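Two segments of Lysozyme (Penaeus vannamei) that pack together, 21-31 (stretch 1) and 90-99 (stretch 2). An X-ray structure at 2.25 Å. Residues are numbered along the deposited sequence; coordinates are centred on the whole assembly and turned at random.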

# COMPACT_ATOMS: atom_id res chain seq x y z
N TYR A 21 10.66 8.17 7.77
CA TYR A 21 10.31 9.47 8.40
C TYR A 21 8.92 9.89 7.92
O TYR A 21 8.66 11.08 7.60
CB TYR A 21 11.34 10.56 8.05
CG TYR A 21 12.76 10.08 8.11
CD1 TYR A 21 13.33 9.71 9.33
CD2 TYR A 21 13.52 9.92 6.96
CE1 TYR A 21 14.63 9.21 9.41
CE2 TYR A 21 14.82 9.43 7.03
CZ TYR A 21 15.37 9.08 8.26
OH TYR A 21 16.64 8.59 8.35
N LEU A 22 8.00 8.93 7.83
CA LEU A 22 6.63 9.26 7.40
C LEU A 22 5.96 9.95 8.58
O LEU A 22 6.27 9.58 9.74
CB LEU A 22 5.88 7.99 7.01
CG LEU A 22 6.39 7.24 5.79
CD1 LEU A 22 5.30 6.34 5.24
CD2 LEU A 22 6.87 8.19 4.69
N SER A 23 5.05 10.88 8.28
CA SER A 23 4.09 11.49 9.23
C SER A 23 3.16 10.41 9.78
O SER A 23 2.91 9.40 9.06
CB SER A 23 3.28 12.59 8.57
OG SER A 23 2.39 12.05 7.59
N ASN A 24 2.61 10.69 10.97
CA ASN A 24 1.59 9.87 11.67
C ASN A 24 0.36 9.65 10.78
O ASN A 24 -0.15 8.51 10.78
CB ASN A 24 1.17 10.53 12.99
CG ASN A 24 2.23 10.40 14.05
OD1 ASN A 24 3.26 9.75 13.84
ND2 ASN A 24 2.00 11.03 15.17
N ASP A 25 -0.09 10.70 10.08
CA ASP A 25 -1.22 10.62 9.13
C ASP A 25 -0.89 9.58 8.05
O ASP A 25 -1.75 8.73 7.75
CB ASP A 25 -1.53 11.95 8.44
CG ASP A 25 -2.86 11.86 7.70
OD1 ASP A 25 -3.89 11.78 8.40
OD2 ASP A 25 -2.85 11.73 6.45
N ASP A 26 0.29 9.69 7.46
CA ASP A 26 0.70 8.73 6.41
C ASP A 26 0.69 7.35 7.05
O ASP A 26 0.03 6.43 6.46
CB ASP A 26 2.07 9.06 5.82
CG ASP A 26 2.08 10.24 4.86
OD1 ASP A 26 1.05 10.98 4.81
OD2 ASP A 26 3.11 10.41 4.18
N ILE A 27 1.34 7.22 8.22
CA ILE A 27 1.58 5.88 8.83
C ILE A 27 0.23 5.22 9.13
O ILE A 27 -0.02 4.08 8.62
CB ILE A 27 2.50 5.94 10.06
CG1 ILE A 27 3.96 6.21 9.66
CG2 ILE A 27 2.39 4.66 10.89
CD1 ILE A 27 4.84 6.64 10.81
N LYS A 28 -0.66 5.90 9.87
CA LYS A 28 -1.94 5.24 10.30
C LYS A 28 -2.68 4.76 9.05
O LYS A 28 -3.29 3.66 9.09
CB LYS A 28 -2.79 6.17 11.17
CG LYS A 28 -3.35 7.41 10.48
CD LYS A 28 -3.86 8.41 11.48
CE LYS A 28 -4.78 9.46 10.89
NZ LYS A 28 -5.16 10.44 11.94
N ASN A 29 -2.61 5.53 7.96
CA ASN A 29 -3.30 5.18 6.69
C ASN A 29 -2.57 3.98 6.04
O ASN A 29 -3.28 3.08 5.55
CB ASN A 29 -3.45 6.39 5.77
CG ASN A 29 -4.64 7.25 6.17
OD1 ASN A 29 -5.76 6.78 6.16
ND2 ASN A 29 -4.40 8.49 6.58
N TRP A 30 -1.24 3.97 5.98
CA TRP A 30 -0.56 2.86 5.25
C TRP A 30 -0.71 1.57 6.06
O TRP A 30 -0.99 0.50 5.45
CB TRP A 30 0.91 3.19 4.89
CG TRP A 30 1.09 4.24 3.83
CD1 TRP A 30 1.90 5.33 3.91
CD2 TRP A 30 0.51 4.27 2.50
NE1 TRP A 30 1.84 6.07 2.75
CE2 TRP A 30 0.99 5.44 1.87
CE3 TRP A 30 -0.38 3.45 1.79
CZ2 TRP A 30 0.63 5.81 0.57
CZ3 TRP A 30 -0.77 3.82 0.52
CH2 TRP A 30 -0.26 4.97 -0.09
N VAL A 31 -0.58 1.63 7.38
CA VAL A 31 -0.74 0.42 8.25
C VAL A 31 -2.13 -0.21 8.01
O VAL A 31 -2.24 -1.47 7.79
CB VAL A 31 -0.51 0.78 9.73
CG1 VAL A 31 -0.92 -0.34 10.67
CG2 VAL A 31 0.94 1.20 9.99
N ALA A 90 7.57 -0.46 -3.12
CA ALA A 90 6.13 -0.61 -2.78
C ALA A 90 5.63 0.74 -2.28
O ALA A 90 4.65 1.26 -2.86
CB ALA A 90 5.91 -1.70 -1.76
N LEU A 91 6.35 1.33 -1.33
CA LEU A 91 5.96 2.62 -0.72
C LEU A 91 6.06 3.71 -1.80
O LEU A 91 5.03 4.44 -2.01
CB LEU A 91 6.87 2.86 0.49
CG LEU A 91 6.65 4.17 1.26
CD1 LEU A 91 5.20 4.33 1.71
CD2 LEU A 91 7.59 4.23 2.44
N ARG A 92 7.20 3.80 -2.49
CA ARG A 92 7.40 4.83 -3.54
C ARG A 92 6.19 4.77 -4.50
O ARG A 92 5.58 5.83 -4.77
CB ARG A 92 8.75 4.67 -4.22
CG ARG A 92 9.12 5.81 -5.16
CD ARG A 92 10.54 5.65 -5.70
NE ARG A 92 11.50 5.87 -4.63
CZ ARG A 92 12.52 5.06 -4.30
NH1 ARG A 92 12.78 3.98 -5.02
NH2 ARG A 92 13.31 5.36 -3.29
N CYS A 93 5.80 3.56 -4.92
CA CYS A 93 4.73 3.38 -5.93
C CYS A 93 3.35 3.67 -5.32
O CYS A 93 2.47 4.31 -6.01
CB CYS A 93 4.79 2.00 -6.56
SG CYS A 93 3.54 1.75 -7.84
N ALA A 94 3.12 3.27 -4.06
CA ALA A 94 1.85 3.59 -3.36
C ALA A 94 1.72 5.12 -3.26
O ALA A 94 0.64 5.66 -3.56
CB ALA A 94 1.77 2.90 -2.01
N GLU A 95 2.79 5.85 -2.94
CA GLU A 95 2.70 7.33 -2.84
C GLU A 95 2.36 7.94 -4.20
O GLU A 95 1.70 9.00 -4.21
CB GLU A 95 4.02 7.91 -2.33
CG GLU A 95 4.23 7.58 -0.87
CD GLU A 95 5.54 8.08 -0.29
OE1 GLU A 95 5.59 8.29 0.93
OE2 GLU A 95 6.49 8.24 -1.06
N THR A 96 2.86 7.36 -5.30
CA THR A 96 2.49 7.77 -6.68
C THR A 96 1.01 7.46 -6.96
O THR A 96 0.33 8.31 -7.62
CB THR A 96 3.37 7.07 -7.72
OG1 THR A 96 4.69 7.52 -7.43
CG2 THR A 96 3.00 7.38 -9.15
N ILE A 97 0.54 6.27 -6.55
CA ILE A 97 -0.90 5.90 -6.71
C ILE A 97 -1.75 6.93 -5.94
O ILE A 97 -2.70 7.48 -6.54
CB ILE A 97 -1.16 4.45 -6.27
CG1 ILE A 97 -0.47 3.46 -7.21
CG2 ILE A 97 -2.66 4.17 -6.13
CD1 ILE A 97 -0.47 2.06 -6.71
N ARG A 98 -1.40 7.20 -4.68
CA ARG A 98 -2.05 8.24 -3.85
C ARG A 98 -1.95 9.62 -4.53
O ARG A 98 -2.96 10.31 -4.60
CB ARG A 98 -1.42 8.33 -2.45
CG ARG A 98 -2.29 9.08 -1.45
CD ARG A 98 -1.59 9.39 -0.13
NE ARG A 98 -0.34 10.07 -0.37
CZ ARG A 98 0.78 9.89 0.32
NH1 ARG A 98 0.82 9.04 1.33
NH2 ARG A 98 1.88 10.56 -0.03
N ARG A 99 -0.77 10.00 -5.03
CA ARG A 99 -0.57 11.32 -5.68
C ARG A 99 -1.51 11.42 -6.89
O ARG A 99 -2.28 12.41 -6.96
CB ARG A 99 0.89 11.58 -6.03
CG ARG A 99 1.15 12.99 -6.56
CD ARG A 99 2.60 13.30 -6.86
NE ARG A 99 3.39 12.11 -7.18
CZ ARG A 99 4.14 11.40 -6.31
NH1 ARG A 99 4.24 11.75 -5.04
NH2 ARG A 99 4.80 10.34 -6.73
O HOH W 1 3.68 8.36 2.45
O HOH W 2 3.82 11.79 2.10

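Two helices, 24-31 and 90-99, cross at 100° with their axes 12.8 Å apart at closest approach, a gap bridged by side chains, chiefly that of W30. The W30 side chain sits as a knob among L91, A94, E95 and R98. L91 CD1 lies over one face of the indole, 4.2 Å from the centroid of the five-membered ring and 23° off its normal, a CH-pi contact; the CA-to-CB bond of L91 points sideways, and its t,p rotamer brings this methyl to the ring. W30 CH2 reaches A94 CB at 3.5 Å, a close contact, and W30 CZ2 lies 3.3 Å from R98 NH1. L22, two residues before the first helix, extends the apolar patch, its CD1 4.1 Å from L91 CD1. The charged pair is D26 and R98, whose OD2 and NH1 form a long salt bridge at 3.9 Å. No direct hydrogen bond joins the stretches. Instead, water 1 donates to D26 OD2 (2.7 Å) and E95 OE1 (2.4 Å) and accepts from W30 NE1 (3.0 Å) and R98 NH1 (3.1 Å). It thus serves both donors, W30 NE1 and R98 NH1, which cannot bond each other. Water 2 donates to D26 OD2 (2.6 Å) and accepts a weak bond from R98 NH2 (3.1 Å). Within stretch 1, S23 OG caps the helix by accepting from D26 N (3.2 Å).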